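Local coordinates for uncharacterized protein (Bacteroides vulgatus, PDB 4Q88), which is of unconfirmed function but probably acts as a hydrolase on glycosidic bonds, with the mostly helical build of a family 88 glycoside hydrolase, at residues Asn41-Thr46 and Trp100-Gln105; Val151-Tyr156 and Leu223-Ala228; Asp181-Leu186 and Gly203-Trp208; Phe207-Asp212 and Gly269-Gly274. All coordinates share one frame; numbering follows the deposited sequence. Where two conformers were deposited one is given.

Contact 1 (Asn41-Thr46 and Trp100-Gln105); sequences NAVYHT and WQVCFQ
The methyl of Ala42 presses against Val102 and Cys103, meeting the side chain of the first and the backbone of the second. Its CB lies 3.6 Å from Val102 CG1, and Cys103 N comes in at the same separation from Ala42 CB. Val102 reaches it because CG1 stands between its own backbone N and carbonyl carbon (chi1 48°), which turns that branch onto the methyl. With a side chain of one carbon, the two backbones can close to 5.0 Å between Ala42 CA and Cys103 CA. Trp67 of helix 58-70 touches Ala42 and Cys103 as well.

Helices 39-55 and 103-113 meet here deep inside the chain, as expected for neighbouring helices of the (alpha/alpha)6 barrel that the six-hairpin glycosidases share.

Round Val102 CG2 the fit is looser. Val43 CG2 stands 4.3 Å from Val102 CG2, and Thr46 CG2 is at a similar range from the same valine methyl. No direct hydrogen bond joins the two segments; instead a water donates to both Ala42 O and Val102 O, 2.8 Å from the latter, and each of these oxygens also accepts a backbone N-H of its own segment. A separate close point lies further along, where Thr46 CG2 rests 3.6 Å from Gln105 OE1. Thr46 OG1 donates to Val43 O one turn back at 2.7 Å and also bonds Tyr146 OH, while Gln105 NE2 bonds the backbone oxygens of Tyr146 and Met147 on helix 144-159.

Contact 2 (Val151-Tyr156 and Leu223-Ala228); sequences VMVKMY and LKQLPA
Val153 and Leu226 bring the backbones closest, 5.6 Å between their CA atoms, where the middle of helix 144-159 runs past the C-terminal end of helix 209-225. Leu226 is where the second segment leaves helical geometry (psi 138°), and Pro227 carries it on in an extended course. A water gives its two protons to Val153 O and Gln225 O, 2.7 Å from the latter, and so ties the main chains together.

The apolar middle belongs to Val153, whose two methyls face different neighbours. CG1 meets Leu226 CD1 at 3.9 Å, with the side chains crossing at about a right angle; CG2 lies against Gln225 CB. Leu165 of helix 163-179 touches both Tyr156 and Leu226. At the C-terminal end of 151-156, Tyr156, its CG anti to the backbone N, swings its ring out to Pro227, and CE2 comes within 3.5 Å of Pro227 CG on an oblique approach.

The polar part sits beyond Val153. Lys154 runs extended as far as CE and bends at its last torsion (chi4 -66°), bringing NZ back to Gln225 OE1 at 2.9 Å, tilted 23° from the amide carbonyl plane. Lys154 CG, 3.3 Å from Gln225 OE1, flanks the oxygen too. The main partner of the ammonium is Asp109 on helix 103-113, by a salt bridge. A methionine in place of Lys154 would probably strand the Asp109 carboxylate without its counter-charge and free the Gln225 amide to turn. One lysine thus joins helices 103-113, 144-159 and 209-225, and its charge is probably balanced by Asp109.

Contact 3 (Asp181-Leu186 and Gly203-Trp208); sequences DREVGL and GKKDFW
The hairpin between the short strands 180-181 and 186-187 packs Asp181, Val184 and Leu186 against Phe207 and Lys205, in the chain leading into helix 209-225. Phe207 is surrounded on several sides. Leu186 CB sits over one face, 4.0 Å from the centroid of the Phe207 ring and 18° off its normal, a CH-pi contact. Asp181 CB approaches the ring edge, 3.8 Å from Phe207 CZ, and Val184 meets the ring tip to tip, CG1 to Phe207 CE2 at 3.7 Å. Tyr188 stacks on the same ring.

The four-residue loop is held by an Asx motif: Asp181 OD1 accepts from Val184 N at 3.1 Å, arriving from above the carboxylate plane. That leaves OD2 for the other segment. Lys205, extended beyond CG, passes Val184 CG2 and places NZ 2.8 Å from Asp181 OD2, on the syn lone pair. Glu183 OE1 takes the same ammonium through its anti lone pair, a longer bridge of 3.2 Å to Lys205 NZ. An alanine in place of Lys205 would probably leave the carboxylates of Asp181 and Glu183 facing each other without a shared cation. Asp181 OD2 also has a weak hydrogen bond from Tyr188 OH.

Contact 4 (Phe207-Asp212 and Gly269-Gly274); sequences FWSRGD and GPETSG
Arg210 reaches Ser273 by leaving its helix with CG anti to the backbone N (chi1 167°) and then folding at chi3 (72°), which curls the chain around the serine hydroxyl. Ser273 OG, for its part, stands between its own backbone N and carbonyl carbon. Arg210 NH2 donates to Ser273 OG at 2.9 Å with a fairly straight 159° angle, and the oxygen lies in the guanidinium plane, at the edge. Arg210 CD is also close to the hydroxyl, 3.4 Å from Ser273 OG.

Ser273 OG in turn donates a hydrogen bond to Glu271 OE2, 2.6 Å away, on the syn side of the carboxylate. Glu271 is the N-cap of helix 272-287: its OE1 accepts from Gly274 N at 2.9 Å through the syn lone pair, and its OE2 accepts from Ser273 N as well. Direct pairing of Arg210 NH2 with Glu271 OE2 is a long salt bridge of 3.9 Å. A water between Ser209 OG and Glu271 OE1 adds a second path across.

The helix starts 209-225 and 272-287 touch at Gly274, which has no side chain: Arg210 CA and Gly274 CA are 3.9 Å apart, and Ser209 OG lies 3.5 Å from Gly274 CA. A CB on Gly274 would point at Ser209 OG, so glycine suits this close approach. The backbone O and N of Gln322 bond Arg210 NH2 and Glu271 OE2, while Pro323 O takes Arg210 NH1. The buried guanidinium and carboxylate are therefore bridged by the Ser273 hydroxyl and by the backbone of Gln322, and the positive charge of Arg210 would probably steady the cap.

The four contacts fall into two pairs. Contacts 1 and 2, with centres about 16 Å apart, meet at helices 103-113 and 144-159, where Gln105 CG packs 3.6 Å from Val151 CG2. Contacts 3 and 4, about 14 Å centre to centre, share Phe207 and Trp208, and Leu186 CA lies 3.7 Å from Asp212 OD1. Helix 209-225 links the pairs: contact 4 uses its N-terminal end and contact 2 its C-terminal end, with centres about 26 Å apart. Contacts 1 and 4 lie on opposite sides of the chain's centre, nearest atoms about 8 Å apart.

Contact 1 (Asn41-Thr46 and Trp100-Gln105)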
# COMPACT_ATOMS: atom_id res chain seq x y z
N ASN A 41 7.86 -7.69 -3.92
CA ASN A 41 7.04 -8.76 -4.47
C ASN A 41 5.71 -8.90 -3.76
O ASN A 41 4.67 -9.10 -4.38
CB ASN A 41 7.80 -10.08 -4.42
CG ASN A 41 9.03 -10.08 -5.29
OD1 ASN A 41 9.01 -9.54 -6.40
ND2 ASN A 41 10.08 -10.76 -4.85
N ALA A 42 5.74 -8.78 -2.43
CA ALA A 42 4.54 -8.96 -1.66
C ALA A 42 3.49 -7.89 -1.97
O ALA A 42 2.31 -8.19 -1.95
CB ALA A 42 4.84 -8.95 -0.16
N VAL A 43 3.92 -6.66 -2.24
CA VAL A 43 2.94 -5.59 -2.63
C VAL A 43 2.32 -5.95 -4.01
O VAL A 43 1.15 -5.79 -4.20
CB VAL A 43 3.58 -4.19 -2.63
CG1 VAL A 43 2.64 -3.15 -3.28
CG2 VAL A 43 3.87 -3.81 -1.19
N TYR A 44 3.13 -6.46 -4.93
CA TYR A 44 2.62 -6.90 -6.22
C TYR A 44 1.49 -7.94 -5.92
O TYR A 44 0.37 -7.83 -6.46
CB TYR A 44 3.66 -7.49 -7.16
CG TYR A 44 2.91 -8.28 -8.23
CD1 TYR A 44 2.24 -7.62 -9.25
CD2 TYR A 44 2.73 -9.65 -8.08
CE1 TYR A 44 1.44 -8.35 -10.17
CE2 TYR A 44 1.95 -10.38 -8.99
CZ TYR A 44 1.32 -9.72 -10.02
OH TYR A 44 0.49 -10.42 -10.85
N HIS A 45 1.76 -8.91 -5.03
CA HIS A 45 0.73 -9.91 -4.69
C HIS A 45 -0.52 -9.31 -4.10
O HIS A 45 -1.58 -9.84 -4.35
CB HIS A 45 1.28 -11.08 -3.89
CG HIS A 45 2.14 -11.96 -4.72
ND1 HIS A 45 1.61 -12.90 -5.58
CD2 HIS A 45 3.47 -11.92 -4.99
CE1 HIS A 45 2.58 -13.48 -6.25
NE2 HIS A 45 3.72 -12.87 -5.93
N THR A 46 -0.44 -8.26 -3.28
CA THR A 46 -1.69 -7.55 -2.88
C THR A 46 -2.51 -7.05 -4.09
O THR A 46 -3.74 -7.17 -4.10
CB THR A 46 -1.45 -6.41 -1.84
OG1 THR A 46 -0.78 -5.27 -2.41
CG2 THR A 46 -0.67 -6.93 -0.68
N TRP A 100 8.90 -7.70 5.87
CA TRP A 100 8.88 -9.18 5.84
C TRP A 100 7.56 -9.72 6.35
O TRP A 100 7.39 -10.90 6.54
CB TRP A 100 10.03 -9.74 6.67
CG TRP A 100 11.33 -9.68 5.94
CD1 TRP A 100 12.45 -8.96 6.28
CD2 TRP A 100 11.68 -10.45 4.79
NE1 TRP A 100 13.46 -9.23 5.39
CE2 TRP A 100 13.02 -10.14 4.46
CE3 TRP A 100 10.97 -11.36 3.98
CZ2 TRP A 100 13.67 -10.69 3.34
CZ3 TRP A 100 11.62 -11.94 2.88
CH2 TRP A 100 12.96 -11.61 2.58
N GLN A 101 6.61 -8.83 6.53
CA GLN A 101 5.27 -9.20 7.06
C GLN A 101 4.11 -8.91 6.12
O GLN A 101 3.00 -9.46 6.27
CB GLN A 101 5.05 -8.48 8.38
CG GLN A 101 6.04 -8.81 9.47
CD GLN A 101 5.82 -8.02 10.75
OE1 GLN A 101 5.18 -6.97 10.74
NE2 GLN A 101 6.35 -8.51 11.87
N VAL A 102 4.32 -8.08 5.11
CA VAL A 102 3.27 -7.80 4.11
C VAL A 102 2.87 -9.05 3.31
O VAL A 102 1.69 -9.19 2.93
CB VAL A 102 3.62 -6.58 3.19
CG1 VAL A 102 5.03 -6.69 2.66
CG2 VAL A 102 2.63 -6.38 2.06
N CYS A 103 3.80 -10.01 3.14
CA CYS A 103 3.45 -11.29 2.57
C CYS A 103 2.27 -11.95 3.30
O CYS A 103 1.43 -12.66 2.69
CB CYS A 103 4.66 -12.24 2.51
SG CYS A 103 5.36 -12.64 4.09
N PHE A 104 2.17 -11.72 4.61
CA PHE A 104 1.09 -12.32 5.41
C PHE A 104 -0.32 -11.88 4.97
O PHE A 104 -1.32 -12.62 5.24
CB PHE A 104 1.22 -11.99 6.91
CG PHE A 104 2.51 -12.42 7.58
CD1 PHE A 104 3.30 -13.41 7.08
CD2 PHE A 104 2.89 -11.82 8.79
CE1 PHE A 104 4.47 -13.79 7.70
CE2 PHE A 104 4.05 -12.18 9.42
CZ PHE A 104 4.84 -13.18 8.89
N GLN A 105 -0.42 -10.73 4.31
CA GLN A 105 -1.71 -10.30 3.79
C GLN A 105 -2.21 -11.30 2.75
O GLN A 105 -3.37 -11.74 2.77
CB GLN A 105 -1.61 -8.91 3.13
CG GLN A 105 -1.16 -7.82 4.09
CD GLN A 105 -1.24 -6.42 3.47
OE1 GLN A 105 -2.05 -6.16 2.60
NE2 GLN A 105 -0.36 -5.53 3.91
O HOH W 1 1.35 -9.86 0.19

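Contact 2 (Val151-Tyr156 and Leu223-Ala228)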
# COMPACT_ATOMS: atom_id res chain seq x y z
N VAL A 151 -2.55 -6.56 7.62
CA VAL A 151 -2.28 -7.83 8.32
C VAL A 151 -3.14 -7.94 9.60
O VAL A 151 -3.75 -8.99 9.89
CB VAL A 151 -0.81 -7.91 8.75
CG1 VAL A 151 -0.60 -9.17 9.54
CG2 VAL A 151 0.09 -7.93 7.51
N MSE A 152 -3.27 -6.83 10.33
CA MSE A 152 -3.95 -6.85 11.60
C MSE A 152 -5.42 -7.21 11.39
O MSE A 152 -5.97 -8.07 12.14
CB MSE A 152 -3.82 -5.55 12.42
CG MSE A 152 -2.40 -4.96 12.60
SE MSE A 152 -1.15 -6.28 13.34
CE MSE A 152 -1.29 -5.82 15.22
N VAL A 153 -6.09 -6.58 10.40
CA VAL A 153 -7.53 -6.84 10.19
C VAL A 153 -7.76 -8.21 9.55
O VAL A 153 -8.77 -8.87 9.84
CB VAL A 153 -8.26 -5.72 9.41
CG1 VAL A 153 -8.28 -4.44 10.24
CG2 VAL A 153 -7.67 -5.47 8.02
N LYS A 154 -6.83 -8.62 8.67
CA LYS A 154 -6.96 -9.92 7.99
C LYS A 154 -6.76 -11.05 9.02
O LYS A 154 -7.47 -12.09 8.98
CB LYS A 154 -5.97 -10.05 6.84
CG LYS A 154 -6.35 -9.18 5.65
CD LYS A 154 -5.28 -9.17 4.56
CE LYS A 154 -5.65 -8.21 3.44
NZ LYS A 154 -6.86 -8.60 2.69
N MSE A 155 -5.85 -10.85 9.98
CA MSE A 155 -5.57 -11.91 10.99
C MSE A 155 -6.69 -11.96 11.98
O MSE A 155 -7.12 -13.07 12.39
CB MSE A 155 -4.21 -11.79 11.70
CG MSE A 155 -2.99 -11.88 10.74
SE MSE A 155 -2.97 -13.56 9.72
CE MSE A 155 -2.92 -14.74 11.28
N TYR A 156 -7.22 -10.80 12.38
CA TYR A 156 -8.45 -10.75 13.20
C TYR A 156 -9.59 -11.48 12.50
O TYR A 156 -10.33 -12.26 13.15
CB TYR A 156 -8.88 -9.31 13.55
CG TYR A 156 -10.15 -9.34 14.35
CD1 TYR A 156 -10.10 -9.56 15.71
CD2 TYR A 156 -11.41 -9.29 13.73
CE1 TYR A 156 -11.25 -9.70 16.48
CE2 TYR A 156 -12.59 -9.41 14.49
CZ TYR A 156 -12.50 -9.61 15.87
OH TYR A 156 -13.62 -9.74 16.65
N LEU A 223 -10.32 -0.22 6.75
CA LEU A 223 -11.75 0.00 6.82
C LEU A 223 -12.55 -1.04 6.00
O LEU A 223 -13.68 -1.38 6.38
CB LEU A 223 -12.09 1.44 6.40
CG LEU A 223 -11.61 2.47 7.43
CD1 LEU A 223 -11.62 3.86 6.84
CD2 LEU A 223 -12.46 2.39 8.72
N LYS A 224 -11.96 -1.60 4.97
CA LYS A 224 -12.62 -2.63 4.20
C LYS A 224 -12.94 -3.90 5.01
O LYS A 224 -14.02 -4.53 4.84
CB LYS A 224 -11.69 -2.91 3.05
CG LYS A 224 -12.07 -3.90 2.00
CD LYS A 224 -10.97 -3.74 0.94
CE LYS A 224 -10.99 -4.84 -0.06
NZ LYS A 224 -12.35 -4.97 -0.56
N GLN A 225 -12.05 -4.28 5.94
CA GLN A 225 -12.22 -5.48 6.73
C GLN A 225 -12.37 -5.34 8.25
O GLN A 225 -12.65 -6.33 8.93
CB GLN A 225 -11.09 -6.47 6.40
CG GLN A 225 -11.22 -7.05 4.99
CD GLN A 225 -10.13 -8.04 4.69
OE1 GLN A 225 -8.98 -7.66 4.41
NE2 GLN A 225 -10.47 -9.32 4.80
N LEU A 226 -12.18 -4.15 8.78
CA LEU A 226 -12.35 -3.95 10.22
C LEU A 226 -13.82 -4.20 10.59
O LEU A 226 -14.72 -3.73 9.91
CB LEU A 226 -11.96 -2.55 10.63
CG LEU A 226 -11.93 -2.17 12.11
CD1 LEU A 226 -10.73 -2.80 12.79
CD2 LEU A 226 -11.92 -0.65 12.31
N PRO A 227 -14.07 -4.90 11.70
CA PRO A 227 -15.51 -5.00 12.04
C PRO A 227 -16.20 -3.65 12.24
O PRO A 227 -15.63 -2.71 12.84
CB PRO A 227 -15.50 -5.74 13.39
CG PRO A 227 -14.22 -6.45 13.45
CD PRO A 227 -13.21 -5.61 12.66
N ALA A 228 -17.46 -3.57 11.86
CA ALA A 228 -18.24 -2.33 12.00
C ALA A 228 -18.27 -1.76 13.42
O ALA A 228 -18.43 -0.54 13.61
CB ALA A 228 -19.65 -2.57 11.49
O HOH W 2 -11.22 -7.83 10.68

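Contact 3 (Asp181-Leu186 and Gly203-Trp208)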
# COMPACT_ATOMS: atom_id res chain seq x y z
N ASP A 181 1.51 14.96 10.87
CA ASP A 181 1.48 16.42 11.06
C ASP A 181 -0.02 16.79 11.22
O ASP A 181 -0.76 16.74 10.28
CB ASP A 181 2.12 17.16 9.91
CG ASP A 181 2.19 18.66 10.14
OD1 ASP A 181 1.18 19.23 10.53
OD2 ASP A 181 3.23 19.28 9.85
N ARG A 182 -0.41 17.16 12.44
CA ARG A 182 -1.84 17.40 12.75
C ARG A 182 -2.40 18.61 12.03
O ARG A 182 -3.60 18.69 11.78
CB ARG A 182 -2.04 17.63 14.29
CG ARG A 182 -1.77 16.44 15.12
CD ARG A 182 -1.88 16.76 16.62
NE ARG A 182 -0.73 17.57 17.09
CZ ARG A 182 0.42 17.06 17.53
NH1 ARG A 182 0.61 15.74 17.60
NH2 ARG A 182 1.40 17.86 17.92
N GLU A 183 -1.54 19.59 11.74
CA GLU A 183 -1.97 20.77 11.11
C GLU A 183 -2.29 20.50 9.61
O GLU A 183 -3.25 21.04 9.11
CB GLU A 183 -0.86 21.84 11.15
CG GLU A 183 -1.29 23.15 10.56
CD GLU A 183 -0.88 23.31 9.11
OE1 GLU A 183 0.33 23.06 8.75
OE2 GLU A 183 -1.76 23.74 8.37
N VAL A 184 -1.49 19.67 8.97
CA VAL A 184 -1.58 19.45 7.54
C VAL A 184 -2.50 18.27 7.20
O VAL A 184 -3.17 18.27 6.17
CB VAL A 184 -0.21 19.19 6.92
CG1 VAL A 184 -0.35 18.93 5.43
CG2 VAL A 184 0.68 20.41 7.15
N GLY A 185 -2.49 17.27 8.03
CA GLY A 185 -3.25 16.03 7.76
C GLY A 185 -2.49 15.07 6.89
O GLY A 185 -3.11 14.28 6.17
N LEU A 186 -1.15 15.13 6.94
CA LEU A 186 -0.30 14.20 6.19
C LEU A 186 0.82 13.71 7.08
O LEU A 186 1.11 14.33 8.11
CB LEU A 186 0.28 14.91 4.94
CG LEU A 186 -0.69 15.41 3.88
CD1 LEU A 186 0.07 16.23 2.83
CD2 LEU A 186 -1.38 14.24 3.20
N GLY A 203 11.75 25.72 1.14
CA GLY A 203 11.42 26.09 2.52
C GLY A 203 10.09 25.54 3.01
O GLY A 203 9.53 26.06 3.95
N LYS A 204 9.60 24.51 2.37
CA LYS A 204 8.26 23.94 2.64
C LYS A 204 8.36 22.71 3.55
O LYS A 204 9.42 22.11 3.69
CB LYS A 204 7.56 23.55 1.35
CG LYS A 204 7.52 24.60 0.23
CD LYS A 204 6.74 25.85 0.62
CE LYS A 204 6.77 26.95 -0.46
NZ LYS A 204 6.21 26.47 -1.74
N LYS A 205 7.21 22.26 4.08
CA LYS A 205 7.15 20.95 4.71
C LYS A 205 7.27 19.86 3.67
O LYS A 205 6.69 19.97 2.57
CB LYS A 205 5.84 20.80 5.43
CG LYS A 205 5.73 21.72 6.66
CD LYS A 205 4.38 21.61 7.37
CE LYS A 205 4.45 22.33 8.77
NZ LYS A 205 3.23 22.07 9.60
N ASP A 206 8.09 18.86 3.94
CA ASP A 206 8.40 17.78 3.01
C ASP A 206 7.62 16.48 3.28
O ASP A 206 7.98 15.71 4.19
CB ASP A 206 9.90 17.50 3.03
CG ASP A 206 10.36 16.67 1.84
OD1 ASP A 206 9.58 16.39 0.88
OD2 ASP A 206 11.59 16.34 1.88
N PHE A 207 6.55 16.26 2.52
CA PHE A 207 5.69 15.10 2.64
C PHE A 207 5.89 14.21 1.41
O PHE A 207 5.60 14.64 0.27
CB PHE A 207 4.22 15.51 2.79
CG PHE A 207 3.94 16.28 4.06
CD1 PHE A 207 3.95 15.63 5.27
CD2 PHE A 207 3.60 17.62 4.01
CE1 PHE A 207 3.67 16.30 6.43
CE2 PHE A 207 3.33 18.31 5.16
CZ PHE A 207 3.37 17.66 6.38
N TRP A 208 6.44 13.02 1.63
CA TRP A 208 6.71 12.12 0.52
C TRP A 208 5.45 11.51 -0.02
O TRP A 208 4.72 10.84 0.73
CB TRP A 208 7.68 11.03 0.95
CG TRP A 208 8.12 10.09 -0.09
CD1 TRP A 208 8.49 10.38 -1.36
CD2 TRP A 208 8.35 8.69 0.08
NE1 TRP A 208 8.89 9.23 -2.02
CE2 TRP A 208 8.81 8.18 -1.15
CE3 TRP A 208 8.16 7.79 1.15
CZ2 TRP A 208 9.16 6.83 -1.33
CZ3 TRP A 208 8.45 6.42 0.94
CH2 TRP A 208 8.93 5.97 -0.29

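Contact 4 (Phe207-Asp212 and Gly269-Gly274)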
# COMPACT_ATOMS: atom_id res chain seq x y z
N PHE A 207 6.55 16.26 2.52
CA PHE A 207 5.69 15.10 2.64
C PHE A 207 5.89 14.21 1.41
O PHE A 207 5.60 14.64 0.27
CB PHE A 207 4.22 15.51 2.79
CG PHE A 207 3.94 16.28 4.06
CD1 PHE A 207 3.95 15.63 5.27
CD2 PHE A 207 3.60 17.62 4.01
CE1 PHE A 207 3.67 16.30 6.43
CE2 PHE A 207 3.33 18.31 5.16
CZ PHE A 207 3.37 17.66 6.38
N TRP A 208 6.44 13.02 1.63
CA TRP A 208 6.71 12.12 0.52
C TRP A 208 5.45 11.51 -0.02
O TRP A 208 4.72 10.84 0.73
CB TRP A 208 7.68 11.03 0.95
CG TRP A 208 8.12 10.09 -0.09
CD1 TRP A 208 8.49 10.38 -1.36
CD2 TRP A 208 8.35 8.69 0.08
NE1 TRP A 208 8.89 9.23 -2.02
CE2 TRP A 208 8.81 8.18 -1.15
CE3 TRP A 208 8.16 7.79 1.15
CZ2 TRP A 208 9.16 6.83 -1.33
CZ3 TRP A 208 8.45 6.42 0.94
CH2 TRP A 208 8.93 5.97 -0.29
N SER A 209 5.23 11.62 -1.33
CA SER A 209 4.01 11.10 -1.98
C SER A 209 3.80 9.61 -1.82
O SER A 209 2.72 9.20 -1.33
CB SER A 209 4.01 11.39 -3.51
OG SER A 209 2.85 10.88 -4.15
N ARG A 210 4.76 8.77 -2.19
CA ARG A 210 4.51 7.31 -2.08
C ARG A 210 4.27 6.98 -0.59
O ARG A 210 3.40 6.16 -0.27
CB ARG A 210 5.65 6.48 -2.68
CG ARG A 210 5.53 5.07 -2.28
CD ARG A 210 6.24 4.10 -3.19
NE ARG A 210 7.69 4.13 -3.11
CZ ARG A 210 8.51 4.34 -4.14
NH1 ARG A 210 9.84 4.24 -3.96
NH2 ARG A 210 8.04 4.62 -5.34
N GLY A 211 4.95 7.66 0.33
CA GLY A 211 4.75 7.44 1.80
C GLY A 211 3.29 7.67 2.21
O GLY A 211 2.64 6.83 2.88
N ASP A 212 2.76 8.82 1.86
CA ASP A 212 1.38 9.13 2.13
C ASP A 212 0.42 8.29 1.33
O ASP A 212 -0.69 7.95 1.86
CB ASP A 212 1.08 10.61 2.02
CG ASP A 212 1.56 11.37 3.21
OD1 ASP A 212 0.85 11.31 4.22
OD2 ASP A 212 2.72 11.89 3.20
N GLY A 269 7.58 16.79 -11.72
CA GLY A 269 7.05 15.99 -12.83
C GLY A 269 6.29 14.79 -12.33
O GLY A 269 6.19 14.54 -11.13
N PRO A 270 5.76 14.03 -13.26
CA PRO A 270 4.98 12.85 -12.92
C PRO A 270 5.69 11.85 -12.02
O PRO A 270 6.91 11.60 -12.16
CB PRO A 270 4.74 12.17 -14.25
CG PRO A 270 5.19 13.07 -15.31
CD PRO A 270 5.92 14.23 -14.72
N GLU A 271 4.89 11.23 -11.13
CA GLU A 271 5.29 10.05 -10.40
C GLU A 271 4.02 9.19 -10.23
O GLU A 271 2.95 9.70 -9.94
CB GLU A 271 5.95 10.38 -9.04
CG GLU A 271 6.78 9.22 -8.49
CD GLU A 271 5.95 8.10 -7.84
OE1 GLU A 271 5.00 8.45 -7.12
OE2 GLU A 271 6.27 6.88 -8.05
N THR A 272 4.16 7.90 -10.50
CA THR A 272 3.00 7.00 -10.61
C THR A 272 2.59 6.30 -9.31
O THR A 272 1.40 6.01 -9.13
CB THR A 272 3.26 5.98 -11.70
OG1 THR A 272 3.30 6.69 -12.95
CG2 THR A 272 2.19 4.87 -11.75
N SER A 273 3.55 5.87 -8.51
CA SER A 273 3.21 4.97 -7.41
C SER A 273 2.41 5.67 -6.34
O SER A 273 1.38 5.15 -5.91
CB SER A 273 4.44 4.28 -6.82
OG SER A 273 5.39 5.21 -6.30
N GLY A 274 2.80 6.88 -5.95
CA GLY A 274 1.95 7.65 -5.04
C GLY A 274 0.57 7.92 -5.61
O GLY A 274 -0.48 7.58 -5.02
O HOH W 3 3.03 10.34 -6.75
O HOH W 4 6.53 9.22 -4.64